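Local coordinates for protein glia-derived nexin (Homo sapiens, PDB 4DY0) that inhibits serine proteases such as thrombin, trypsin and urokinase, binds heparin and promotes neurite extension by inhibiting thrombin, at residues S13-Q18 and A59-Y64; N21-S26 and K286-V291; V33-G38 and N166-K171; S41-L46 and L292-M297; A248-I253 and M373-K378. All blocks are in the same frame, centred on the assembly; numbering follows the deposited sequence.

Interaction 1 of 5, residues S13-Q18 and A59-Y64; sequences SNTGIQ and AMVMRY
This is a water-bridged packing contact between two helices, in which Thr15 of helix 5-26 faces Val61 and Met62 in the last turn of helix 52-62 of the serpin fold. The contact is small and buried. No direct hydrogen bond crosses it. Thr15 OG1 stays 3.9 Å from Val61 O, and the nearest backbones are those of Thr15 and Met62, with CA atoms 6.9 Å apart. One water fills the gap. It lies 2.8 Å from Thr15 OG1 and donates to Met62 O at 3.2 Å. The threonine torsion sorts its two branches. OG1 stands beside the backbone N (chi1 -70°) and reaches the water, while CG2 is anti to that N and comes within 4.5 Å of Val61 CG1. The same hydroxyl is hydrogen-bonded to Leu11 O, one turn back in its own helix, which helps to fix its rotation. Met62 presents mainly its backbone here. Its side chain runs away from Thr15 to pack on Leu43 and Gln47 of helix 36-47. Arg63 then leaves the helix with positive phi (70°). Met62 O belongs to that final turn, where carbonyls commonly lack a partner further along the helix. The chemistry is thus mixed: a loose methyl contact lies beside a polar bridge. The water probably satisfies a carbonyl at the helix end that the threonine itself is too far away to reach.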
# COMPACT_ATOMS: atom_id res chain seq x y z
N SER A 13 0.57 -10.09 -1.78
CA SER A 13 0.35 -9.25 -0.61
C SER A 13 1.42 -9.46 0.45
O SER A 13 1.88 -8.51 1.07
CB SER A 13 -1.04 -9.48 -0.02
OG SER A 13 -1.98 -8.57 -0.57
N ASN A 14 1.83 -10.71 0.64
CA ASN A 14 2.88 -11.01 1.60
C ASN A 14 4.22 -10.42 1.19
O ASN A 14 4.96 -9.92 2.04
CB ASN A 14 3.00 -12.51 1.87
CG ASN A 14 2.08 -12.96 2.99
OD1 ASN A 14 2.03 -12.35 4.06
ND2 ASN A 14 1.34 -14.04 2.75
N THR A 15 4.53 -10.46 -0.10
CA THR A 15 5.72 -9.80 -0.61
C THR A 15 5.65 -8.33 -0.23
O THR A 15 6.60 -7.76 0.31
CB THR A 15 5.86 -9.94 -2.14
OG1 THR A 15 6.16 -11.29 -2.47
CG2 THR A 15 6.99 -9.05 -2.66
N GLY A 16 4.50 -7.71 -0.51
CA GLY A 16 4.31 -6.31 -0.20
C GLY A 16 4.44 -6.02 1.29
O GLY A 16 5.02 -5.01 1.68
N ILE A 17 3.88 -6.90 2.11
CA ILE A 17 3.93 -6.71 3.56
C ILE A 17 5.37 -6.81 4.07
O ILE A 17 5.79 -6.05 4.95
CB ILE A 17 3.01 -7.70 4.28
CG1 ILE A 17 1.55 -7.40 3.96
CG2 ILE A 17 3.23 -7.65 5.79
CD1 ILE A 17 0.56 -8.41 4.53
N GLN A 18 6.13 -7.76 3.52
CA GLN A 18 7.53 -7.93 3.91
C GLN A 18 8.32 -6.65 3.67
O GLN A 18 9.18 -6.29 4.47
CB GLN A 18 8.16 -9.08 3.13
CG GLN A 18 7.80 -10.46 3.66
CD GLN A 18 8.34 -11.58 2.81
OE1 GLN A 18 7.63 -12.54 2.51
NE2 GLN A 18 9.60 -11.46 2.39
N ALA A 59 11.22 -13.60 -10.37
CA ALA A 59 10.38 -14.79 -10.31
C ALA A 59 10.58 -15.54 -9.00
O ALA A 59 9.63 -16.04 -8.41
CB ALA A 59 10.66 -15.71 -11.50
N MET A 60 11.82 -15.60 -8.54
CA MET A 60 12.13 -16.27 -7.28
C MET A 60 11.47 -15.57 -6.09
O MET A 60 10.90 -16.23 -5.22
CB MET A 60 13.64 -16.35 -7.06
CG MET A 60 14.03 -17.15 -5.82
SD MET A 60 15.18 -16.27 -4.74
CE MET A 60 14.07 -15.19 -3.85
N VAL A 61 11.56 -14.25 -6.06
CA VAL A 61 10.99 -13.49 -4.95
C VAL A 61 9.46 -13.51 -4.98
O VAL A 61 8.82 -13.72 -3.95
CB VAL A 61 11.48 -12.03 -4.96
CG1 VAL A 61 10.71 -11.21 -3.93
CG2 VAL A 61 12.97 -11.96 -4.69
N MET A 62 8.89 -13.29 -6.15
CA MET A 62 7.44 -13.28 -6.29
C MET A 62 6.88 -14.69 -6.18
O MET A 62 5.72 -14.88 -5.81
CB MET A 62 7.04 -12.65 -7.62
CG MET A 62 7.40 -11.18 -7.73
SD MET A 62 7.38 -10.60 -9.44
CE MET A 62 5.65 -10.83 -9.86
N ARG A 63 7.71 -15.67 -6.49
CA ARG A 63 7.31 -17.07 -6.40
C ARG A 63 6.30 -17.43 -7.48
O ARG A 63 5.54 -18.38 -7.34
CB ARG A 63 6.75 -17.39 -5.01
CG ARG A 63 7.80 -17.42 -3.90
CD ARG A 63 7.17 -17.70 -2.54
N TYR A 64 6.29 -16.65 -8.56
CA TYR A 64 5.48 -16.97 -9.74
C TYR A 64 5.88 -16.14 -10.95
O TYR A 64 6.49 -15.08 -10.81
CB TYR A 64 3.99 -16.80 -9.45
CG TYR A 64 3.57 -15.38 -9.12
CD1 TYR A 64 3.39 -14.98 -7.80
CD2 TYR A 64 3.33 -14.45 -10.12
CE1 TYR A 64 3.00 -13.70 -7.49
CE2 TYR A 64 2.94 -13.15 -9.82
CZ TYR A 64 2.78 -12.79 -8.50
OH TYR A 64 2.39 -11.51 -8.18
O HOH W 1 4.76 -12.03 -4.72

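Interaction 2 of 5, residues N21-S26 and K286-V291; sequences NQIVKS and KEPLKV
Gln22 lays its side-chain amide against Val291, the two side chains meeting from opposite directions. Gln22 CD is 3.6 Å from both Val291 CB and Val291 CG1. The end of the Gln22 side chain also lies close to the backbone carbonyl of Pro288. Next to it, Ile23 CG1 touches Pro288 CG at 4.0 Å, an apolar contact on the ring of the proline. The first torsion of Gln22 (chi1 -80°) sets CG beside the backbone N, and the chain beyond is extended, which carries the amide across to the other helix. With an alanine here, Val291 and one side of Pro288 would probably lose their cover, opening a gap between the helices. Further bonds lie within each helix. Ser26 OG donates to Ile23 O at 2.8 Å in the last turn of helix 5-26. In helix 286-291 a salt bridge joins Lys290 NZ to Glu287 OE2 at 3.3 Å; its hydrogen bond is weak. Pro288 sits in the first turn, where its missing N-H costs no helical bond. The short segments cross at 114°, with their axes 10.1 Å apart. Around them, Ile23 also packs on Ile32 and Ile34 of strand 32-34, and Gln22 touches Leu292. From the far side of its helix, Leu289 reaches Ile320 of strand 319-328.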
# COMPACT_ATOMS: atom_id res chain seq x y z
N ASN A 21 7.47 -4.27 6.38
CA ASN A 21 8.15 -4.67 7.62
C ASN A 21 9.60 -4.21 7.65
O ASN A 21 10.16 -3.95 8.71
CB ASN A 21 8.07 -6.18 7.81
CG ASN A 21 6.67 -6.66 8.11
OD1 ASN A 21 5.82 -5.88 8.56
ND2 ASN A 21 6.41 -7.94 7.86
N GLN A 22 10.20 -4.11 6.47
CA GLN A 22 11.56 -3.61 6.38
C GLN A 22 11.60 -2.13 6.67
O GLN A 22 12.36 -1.68 7.53
CB GLN A 22 12.10 -3.85 4.98
CG GLN A 22 12.59 -5.24 4.73
CD GLN A 22 13.44 -5.29 3.50
OE1 GLN A 22 13.21 -6.08 2.60
NE2 GLN A 22 14.43 -4.40 3.43
N ILE A 23 10.79 -1.38 5.94
CA ILE A 23 10.78 0.07 6.05
C ILE A 23 10.50 0.48 7.49
O ILE A 23 11.21 1.30 8.07
CB ILE A 23 9.74 0.69 5.12
CG1 ILE A 23 10.03 0.29 3.67
CG2 ILE A 23 9.72 2.21 5.28
CD1 ILE A 23 8.88 0.55 2.71
N VAL A 24 9.47 -0.11 8.06
CA VAL A 24 9.04 0.16 9.42
C VAL A 24 10.11 -0.15 10.46
O VAL A 24 10.23 0.53 11.48
CB VAL A 24 7.73 -0.60 9.70
CG1 VAL A 24 7.81 -1.42 10.98
CG2 VAL A 24 6.54 0.35 9.68
N LYS A 25 10.91 -1.19 10.22
CA LYS A 25 12.03 -1.47 11.10
C LYS A 25 13.13 -0.43 10.97
O LYS A 25 13.82 -0.11 11.93
CB LYS A 25 12.59 -2.89 10.87
CG LYS A 25 12.38 -3.83 12.05
CD LYS A 25 12.32 -5.29 11.62
CE LYS A 25 10.95 -5.65 11.05
NZ LYS A 25 10.71 -7.11 10.94
N SER A 26 13.29 0.12 9.77
CA SER A 26 14.31 1.14 9.56
C SER A 26 13.81 2.52 10.00
O SER A 26 14.61 3.38 10.37
CB SER A 26 14.77 1.16 8.10
OG SER A 26 13.85 1.87 7.28
N LYS A 286 13.28 0.70 -3.98
CA LYS A 286 14.56 0.11 -4.39
C LYS A 286 15.29 -0.70 -3.31
O LYS A 286 15.55 -1.89 -3.50
CB LYS A 286 15.49 1.17 -4.98
CG LYS A 286 16.89 0.66 -5.29
CD LYS A 286 17.61 1.56 -6.28
CE LYS A 286 17.75 2.97 -5.75
NZ LYS A 286 18.39 3.87 -6.75
N GLU A 287 15.64 -0.06 -2.20
CA GLU A 287 16.46 -0.72 -1.18
C GLU A 287 15.81 -1.95 -0.55
O GLU A 287 16.44 -3.01 -0.47
CB GLU A 287 16.90 0.28 -0.11
CG GLU A 287 17.84 1.35 -0.63
CD GLU A 287 19.11 0.77 -1.23
OE1 GLU A 287 19.77 -0.05 -0.55
OE2 GLU A 287 19.45 1.12 -2.38
N PRO A 288 14.56 -1.83 -0.10
CA PRO A 288 13.86 -2.98 0.46
C PRO A 288 13.81 -4.14 -0.52
O PRO A 288 13.97 -5.30 -0.13
CB PRO A 288 12.46 -2.44 0.73
CG PRO A 288 12.65 -0.98 0.94
CD PRO A 288 13.77 -0.59 0.01
N LEU A 289 13.59 -3.84 -1.80
CA LEU A 289 13.56 -4.91 -2.80
C LEU A 289 14.90 -5.63 -2.91
O LEU A 289 14.95 -6.85 -3.06
CB LEU A 289 13.09 -4.37 -4.16
CG LEU A 289 11.61 -3.99 -4.22
CD1 LEU A 289 11.24 -3.37 -5.55
CD2 LEU A 289 10.71 -5.20 -3.92
N LYS A 290 16.00 -4.88 -2.83
CA LYS A 290 17.33 -5.49 -2.83
C LYS A 290 17.47 -6.51 -1.69
O LYS A 290 17.98 -7.61 -1.89
CB LYS A 290 18.41 -4.43 -2.68
CG LYS A 290 18.56 -3.49 -3.85
CD LYS A 290 19.77 -2.57 -3.63
CE LYS A 290 19.87 -1.52 -4.72
NZ LYS A 290 21.11 -0.71 -4.56
N VAL A 291 17.04 -6.12 -0.49
CA VAL A 291 17.13 -7.00 0.67
C VAL A 291 16.40 -8.32 0.41
O VAL A 291 16.79 -9.37 0.93
CB VAL A 291 16.55 -6.33 1.94
CG1 VAL A 291 16.41 -7.34 3.08
CG2 VAL A 291 17.41 -5.14 2.35

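Interaction 3 of 5, residues V33-G38 and N166-K171; sequences VISPHG and NAVYFK
In the shutter region of the serpin fold, Ser35 and Gly38 at the start of helix 36-47 meet Asn166 and Val168 of strand 162-170, in sheet A. Ser35 is the N-cap of the helix. Its OG accepts from Gly38 N at 3.2 Å, with an N-H...O angle of 147°, and is also hydrogen-bonded to Leu371 O. With chi1 at 175°, Ser35 turns OG away from its own backbone N. From there it faces strand 162-170, and Val168 CG2 packs 3.9 Å from Ser35 OG. Asn166 brings its amide over Gly38. Asn166 OD1 is 3.4 Å from Gly38 CA and 3.7 Å from Gly38 C. A side chain at Gly38 would run into this oxygen. Gln322 of strand 319-328 ties the two segments together, being hydrogen-bonded to Ser35 N through OE1 and to Asn166 OD1 through NE2. Asn166 ND2 pairs in turn with Asn93 OD1. Replacing Ser35 by an alanine removes OG, and Gly38 N would probably lose its cap and Leu371 O this hydroxyl partner. All four touching residues are buried, and their polar side-chain atoms have partners in the protein. The chemistry is therefore a buried polar network beside one valine methyl. It links the helix start to strands of the sheet that opens when an inhibitory serpin inserts its reactive loop.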
# COMPACT_ATOMS: atom_id res chain seq x y z
N VAL A 33 3.06 4.57 4.97
CA VAL A 33 1.86 4.07 4.31
C VAL A 33 2.21 3.46 2.97
O VAL A 33 2.61 4.16 2.04
CB VAL A 33 0.81 5.18 4.13
CG1 VAL A 33 -0.50 4.58 3.62
CG2 VAL A 33 0.58 5.90 5.44
N ILE A 34 2.07 2.15 2.89
CA ILE A 34 2.45 1.37 1.73
C ILE A 34 1.22 0.68 1.16
O ILE A 34 0.21 0.51 1.85
CB ILE A 34 3.44 0.27 2.16
CG1 ILE A 34 4.78 0.88 2.59
CG2 ILE A 34 3.64 -0.75 1.06
CD1 ILE A 34 5.47 1.65 1.51
N SER A 35 1.30 0.29 -0.11
CA SER A 35 0.28 -0.57 -0.70
C SER A 35 0.90 -1.91 -1.06
O SER A 35 1.55 -2.03 -2.09
CB SER A 35 -0.32 0.07 -1.94
OG SER A 35 -1.22 -0.84 -2.56
N PRO A 36 0.73 -2.91 -0.18
CA PRO A 36 1.37 -4.21 -0.42
C PRO A 36 1.00 -4.79 -1.78
O PRO A 36 1.85 -5.34 -2.47
CB PRO A 36 0.81 -5.08 0.71
CG PRO A 36 0.55 -4.10 1.82
CD PRO A 36 0.05 -2.86 1.12
N HIS A 37 -0.27 -4.67 -2.16
CA HIS A 37 -0.71 -5.20 -3.45
C HIS A 37 -0.09 -4.41 -4.60
O HIS A 37 0.26 -4.99 -5.64
CB HIS A 37 -2.22 -5.17 -3.57
CG HIS A 37 -2.71 -5.60 -4.91
ND1 HIS A 37 -2.93 -6.93 -5.23
CD2 HIS A 37 -3.00 -4.90 -6.03
CE1 HIS A 37 -3.35 -7.02 -6.48
NE2 HIS A 37 -3.40 -5.80 -6.99
N GLY A 38 0.04 -3.10 -4.42
CA GLY A 38 0.66 -2.25 -5.43
C GLY A 38 2.10 -2.66 -5.66
O GLY A 38 2.63 -2.55 -6.77
N ASN A 166 3.77 3.87 -8.78
CA ASN A 166 2.51 3.31 -8.31
C ASN A 166 1.86 4.25 -7.31
O ASN A 166 2.42 4.53 -6.25
CB ASN A 166 2.73 1.95 -7.65
CG ASN A 166 1.48 1.41 -7.00
OD1 ASN A 166 1.48 1.02 -5.83
ND2 ASN A 166 0.38 1.41 -7.75
N ALA A 167 0.66 4.74 -7.65
CA ALA A 167 -0.05 5.67 -6.78
C ALA A 167 -1.44 5.13 -6.44
O ALA A 167 -2.19 4.73 -7.33
CB ALA A 167 -0.16 7.03 -7.44
N VAL A 168 -1.77 5.13 -5.15
CA VAL A 168 -3.06 4.62 -4.69
C VAL A 168 -3.78 5.63 -3.80
O VAL A 168 -3.19 6.16 -2.86
CB VAL A 168 -2.90 3.29 -3.93
CG1 VAL A 168 -4.27 2.67 -3.67
CG2 VAL A 168 -2.03 2.32 -4.71
N TYR A 169 -5.05 5.89 -4.10
CA TYR A 169 -5.87 6.78 -3.28
C TYR A 169 -7.17 6.11 -2.90
O TYR A 169 -7.73 5.34 -3.68
CB TYR A 169 -6.17 8.11 -3.99
CG TYR A 169 -7.18 8.94 -3.23
CD1 TYR A 169 -6.77 9.80 -2.21
CD2 TYR A 169 -8.54 8.85 -3.50
CE1 TYR A 169 -7.69 10.56 -1.50
CE2 TYR A 169 -9.47 9.60 -2.80
CZ TYR A 169 -9.04 10.45 -1.80
OH TYR A 169 -9.95 11.20 -1.09
N PHE A 170 -7.68 6.42 -1.71
CA PHE A 170 -8.93 5.83 -1.25
C PHE A 170 -9.57 6.66 -0.13
O PHE A 170 -8.88 7.31 0.66
CB PHE A 170 -8.70 4.39 -0.79
CG PHE A 170 -9.92 3.71 -0.25
CD1 PHE A 170 -10.87 3.16 -1.10
CD2 PHE A 170 -10.12 3.61 1.12
CE1 PHE A 170 -12.00 2.53 -0.60
CE2 PHE A 170 -11.25 2.98 1.63
CZ PHE A 170 -12.19 2.44 0.77
N LYS A 171 -10.90 6.67 -0.10
CA LYS A 171 -11.64 7.26 1.01
C LYS A 171 -12.85 6.40 1.37
O LYS A 171 -12.96 5.92 2.49
CB LYS A 171 -12.07 8.69 0.70
CG LYS A 171 -12.76 9.36 1.88
CD LYS A 171 -13.41 10.68 1.50
CE LYS A 171 -14.09 11.29 2.71
NZ LYS A 171 -14.63 12.65 2.41

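Interaction 4 of 5, residues S41-L46 and L292-M297; sequences SVLGML and LGITDM
Leu43 meets Ile294 with the end of one branch, Leu43 CD2 lying 3.8 Å from Ile294 CD1. The two side chains pass at a slant, methyl against methyl. A chi1 of -67° swings the branched end of Leu43 from the helix toward the loop. One turn further on, Leu46 touches Met297. Leu46 CD1 is 3.6 Å from Met297 SD and 3.8 Å from Met297 CE, and the two chains cross at about a right angle. Met297 has CG between its backbone N and carbonyl carbon (chi1 74°), with an extended chain beyond, and this carries the sulfur to Leu46. All four residues are buried and no hydrogen bond crosses the contact. In fold terms, helix 36-47 of the serpin core packs here against the loop that leaves helix 286-291. That helix ends in a Schellman motif at Gly293, with positive phi (108°). A side chain here would collide with Leu292 O. The turn redirects the chain and brings Ile294 to face the helix. Helix 52-62 also bonds to the loop. Gln57 OE1 accepts from both Thr295 N and Asp296 N, and Asp296 OD2 forms a salt bridge with Arg53 NE. The same helix extends the apolar layer, with Val61 touching Ile294 and Leu58 touching Leu43. On the sheet side, Leu164 of strand 162-170 packs against Leu46.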
# COMPACT_ATOMS: atom_id res chain seq x y z
N SER A 41 1.95 -5.72 -7.92
CA SER A 41 1.71 -5.30 -9.30
C SER A 41 2.96 -4.71 -9.95
O SER A 41 3.31 -5.03 -11.09
CB SER A 41 0.56 -4.31 -9.35
OG SER A 41 -0.60 -4.85 -8.73
N VAL A 42 3.58 -3.74 -9.20
CA VAL A 42 4.80 -3.12 -9.69
C VAL A 42 5.87 -4.15 -10.08
O VAL A 42 6.57 -3.98 -11.07
CB VAL A 42 5.35 -2.12 -8.67
CG1 VAL A 42 6.84 -1.90 -8.87
CG2 VAL A 42 4.58 -0.80 -8.77
N LEU A 43 6.04 -5.30 -9.31
CA LEU A 43 7.00 -6.35 -9.63
C LEU A 43 6.55 -7.12 -10.87
O LEU A 43 7.38 -7.51 -11.70
CB LEU A 43 7.20 -7.29 -8.44
CG LEU A 43 7.89 -6.72 -7.18
CD1 LEU A 43 7.91 -7.74 -6.05
CD2 LEU A 43 9.31 -6.23 -7.48
N GLY A 44 5.25 -7.34 -11.01
CA GLY A 44 4.70 -7.98 -12.20
C GLY A 44 4.97 -7.16 -13.45
O GLY A 44 5.44 -7.67 -14.47
N MET A 45 4.69 -5.86 -13.36
CA MET A 45 4.99 -4.93 -14.44
C MET A 45 6.43 -5.09 -14.92
O MET A 45 6.67 -5.24 -16.12
CB MET A 45 4.74 -3.50 -13.97
CG MET A 45 3.26 -3.14 -13.87
SD MET A 45 2.88 -1.84 -12.68
CE MET A 45 4.14 -0.64 -13.08
N LEU A 46 7.37 -5.07 -13.99
CA LEU A 46 8.79 -5.21 -14.32
C LEU A 46 9.14 -6.62 -14.82
O LEU A 46 10.07 -6.78 -15.61
CB LEU A 46 9.66 -4.87 -13.11
CG LEU A 46 9.67 -3.40 -12.68
CD1 LEU A 46 10.53 -3.22 -11.45
CD2 LEU A 46 10.18 -2.53 -13.81
N LEU A 292 15.34 -8.25 -0.40
CA LEU A 292 14.59 -9.45 -0.78
C LEU A 292 15.31 -10.27 -1.85
O LEU A 292 14.91 -11.39 -2.15
CB LEU A 292 13.19 -9.08 -1.28
CG LEU A 292 12.20 -8.55 -0.25
CD1 LEU A 292 10.82 -8.38 -0.88
CD2 LEU A 292 12.13 -9.47 0.97
N GLY A 293 16.37 -9.71 -2.42
CA GLY A 293 17.17 -10.42 -3.40
C GLY A 293 17.03 -9.95 -4.84
O GLY A 293 17.57 -10.58 -5.75
N ILE A 294 16.31 -8.85 -5.05
CA ILE A 294 16.16 -8.29 -6.39
C ILE A 294 17.17 -7.16 -6.58
O ILE A 294 16.88 -6.01 -6.25
CB ILE A 294 14.74 -7.73 -6.62
CG1 ILE A 294 13.69 -8.83 -6.44
CG2 ILE A 294 14.63 -7.12 -8.01
CD1 ILE A 294 12.29 -8.30 -6.23
N THR A 295 18.34 -7.50 -7.10
CA THR A 295 19.45 -6.54 -7.18
C THR A 295 19.80 -6.09 -8.60
O THR A 295 20.13 -4.92 -8.82
CB THR A 295 20.72 -7.10 -6.53
OG1 THR A 295 20.99 -8.41 -7.06
CG2 THR A 295 20.55 -7.20 -5.02
N ASP A 296 19.76 -7.01 -9.56
CA ASP A 296 20.21 -6.73 -10.92
C ASP A 296 19.51 -5.53 -11.57
O ASP A 296 20.17 -4.64 -12.11
CB ASP A 296 20.07 -7.97 -11.80
CG ASP A 296 21.05 -9.06 -11.44
OD1 ASP A 296 21.77 -8.93 -10.43
OD2 ASP A 296 21.11 -10.07 -12.18
N MET A 297 18.18 -5.51 -11.52
CA MET A 297 17.42 -4.48 -12.21
C MET A 297 17.82 -3.06 -11.82
O MET A 297 17.53 -2.11 -12.55
CB MET A 297 15.92 -4.67 -11.99
CG MET A 297 15.42 -4.31 -10.61
SD MET A 297 13.67 -4.73 -10.44
CE MET A 297 13.25 -3.86 -8.93

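Interaction 5 of 5, residues A248-I253 and M373-K378; sequences AIIPHI and MGQINK
Ile250 and Ile253, at the two ends of a type II beta turn, pack on Gln375 and Met373 of strand 369-376, which belongs to sheet B of the serpin fold. The turn lies in the loop before helix 255-262. Two residues before the turn, Ala248 O accepts a hydrogen bond from Asn216 ND2. Ile250 follows as the first residue of the turn. Its chi1 of 68° tucks CG1 in over the backbone, flanked by N and C, and from there Ile250 CD1 reaches Gln375 OE1 at 3.7 Å. The two side chains cross at about a right angle. This is a methyl against an amide oxygen, not a hydrogen bond. The polar tie of Gln375 runs elsewhere, from NE2 to Asp30 O. Pro251 and His252 form the corner, and His252 takes the positive phi (72°) of the third position in a type II turn. The turn is closed by a weak bond from Ile253 N to Ile250 O, 3.3 Å long. Ile253 then points its side chain at the sheet, where it also packs on Leu359 and Phe361 of strand 358-364. Met373 and Gln375 are two apart in the strand, and both have their CB directed to the loop. The extended chain of Met373 runs out past Phe361 and Ile17. Its terminal methyl, Met373 CE, ends 4.2 Å from Ile253 CG2.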
# COMPACT_ATOMS: atom_id res chain seq x y z
N ALA A 248 6.95 -3.28 18.91
CA ALA A 248 7.01 -4.58 19.57
C ALA A 248 5.93 -5.56 19.11
O ALA A 248 6.03 -6.76 19.37
CB ALA A 248 6.98 -4.42 21.08
N ILE A 249 4.90 -5.07 18.43
CA ILE A 249 3.80 -5.96 18.03
C ILE A 249 3.71 -6.22 16.52
O ILE A 249 3.03 -7.15 16.09
CB ILE A 249 2.42 -5.48 18.55
CG1 ILE A 249 1.99 -4.20 17.85
CG2 ILE A 249 2.44 -5.31 20.06
CD1 ILE A 249 0.55 -3.83 18.10
N ILE A 250 4.39 -5.41 15.71
CA ILE A 250 4.24 -5.51 14.26
C ILE A 250 5.23 -6.45 13.53
O ILE A 250 5.01 -6.80 12.38
CB ILE A 250 4.21 -4.12 13.59
CG1 ILE A 250 5.58 -3.45 13.70
CG2 ILE A 250 3.16 -3.25 14.24
CD1 ILE A 250 5.55 -2.00 13.29
N PRO A 251 6.31 -6.86 14.20
CA PRO A 251 7.23 -7.78 13.53
C PRO A 251 6.56 -9.11 13.17
O PRO A 251 5.75 -9.62 13.93
CB PRO A 251 8.32 -8.02 14.58
CG PRO A 251 8.27 -6.81 15.46
CD PRO A 251 6.82 -6.43 15.52
N HIS A 252 6.91 -9.67 12.01
CA HIS A 252 6.40 -10.98 11.62
C HIS A 252 4.92 -10.96 11.24
O HIS A 252 4.29 -12.02 11.14
CB HIS A 252 6.62 -12.01 12.74
CG HIS A 252 7.99 -11.98 13.34
ND1 HIS A 252 9.13 -12.16 12.59
CD2 HIS A 252 8.40 -11.81 14.62
CE1 HIS A 252 10.19 -12.09 13.38
NE2 HIS A 252 9.77 -11.88 14.62
N ILE A 253 4.35 -9.78 11.04
CA ILE A 253 2.97 -9.71 10.57
C ILE A 253 2.92 -10.12 9.10
O ILE A 253 3.75 -9.70 8.30
CB ILE A 253 2.35 -8.32 10.73
CG1 ILE A 253 2.21 -7.97 12.21
CG2 ILE A 253 0.99 -8.28 10.06
CD1 ILE A 253 1.31 -6.78 12.48
N MET A 373 -1.33 -0.71 3.84
CA MET A 373 -0.78 -1.06 5.14
C MET A 373 -0.04 0.17 5.66
O MET A 373 0.79 0.75 4.96
CB MET A 373 0.16 -2.25 5.02
CG MET A 373 0.68 -2.75 6.35
SD MET A 373 1.58 -4.30 6.18
CE MET A 373 1.82 -4.75 7.91
N GLY A 374 -0.35 0.56 6.89
CA GLY A 374 0.23 1.78 7.42
C GLY A 374 0.61 1.74 8.88
O GLY A 374 -0.04 1.08 9.70
N GLN A 375 1.68 2.45 9.22
CA GLN A 375 1.99 2.68 10.61
C GLN A 375 1.85 4.17 10.86
O GLN A 375 2.53 4.98 10.23
CB GLN A 375 3.39 2.16 10.98
CG GLN A 375 4.40 3.22 11.28
CD GLN A 375 5.67 2.66 11.90
OE1 GLN A 375 5.63 1.67 12.62
NE2 GLN A 375 6.80 3.30 11.63
N ILE A 376 0.94 4.55 11.75
CA ILE A 376 0.71 5.95 12.03
C ILE A 376 1.28 6.31 13.39
O ILE A 376 0.74 5.88 14.42
CB ILE A 376 -0.79 6.30 11.99
CG1 ILE A 376 -1.39 5.95 10.62
CG2 ILE A 376 -1.01 7.78 12.33
CD1 ILE A 376 -0.69 6.62 9.44
N ASN A 377 2.36 7.09 13.39
CA ASN A 377 2.99 7.55 14.63
C ASN A 377 2.48 8.91 15.08
O ASN A 377 2.60 9.27 16.24
CB ASN A 377 4.51 7.61 14.44
CG ASN A 377 5.18 6.28 14.70
OD1 ASN A 377 5.70 5.65 13.78
ND2 ASN A 377 5.14 5.84 15.94
N LYS A 378 1.90 9.65 14.14
CA LYS A 378 1.28 10.93 14.45
C LYS A 378 0.29 11.31 13.35
O LYS A 378 0.70 11.66 12.25
CB LYS A 378 2.34 12.03 14.60
CG LYS A 378 1.82 13.27 15.31
CD LYS A 378 2.95 14.20 15.71
CE LYS A 378 3.62 14.82 14.50
NZ LYS A 378 4.72 15.75 14.89

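In the fold
Helix 5-26 serves both interaction 1 and interaction 2, whose centres are 13 Å apart. Interactions 1 and 4 are the closest pair, with centres 9 Å apart, and Met62 SD packs on Leu43 CB at 3.5 Å between them. Interaction 2 joins interaction 4 through a probable hydrogen bond from Ile294 N to Leu289 O, 3.1 Å. It joins interaction 5 through a probable hydrogen bond from Asn21 ND2 to Ile253 O, 3.2 Å. Interactions 3 and 5 share neighbouring strands, with Met373 N 2.8 Å from Ile34 O. Interactions 4 and 5 do not touch, and their nearest atoms are about 11 Å apart. All five lie away from the predicted reactive bond, Arg346-Ser347.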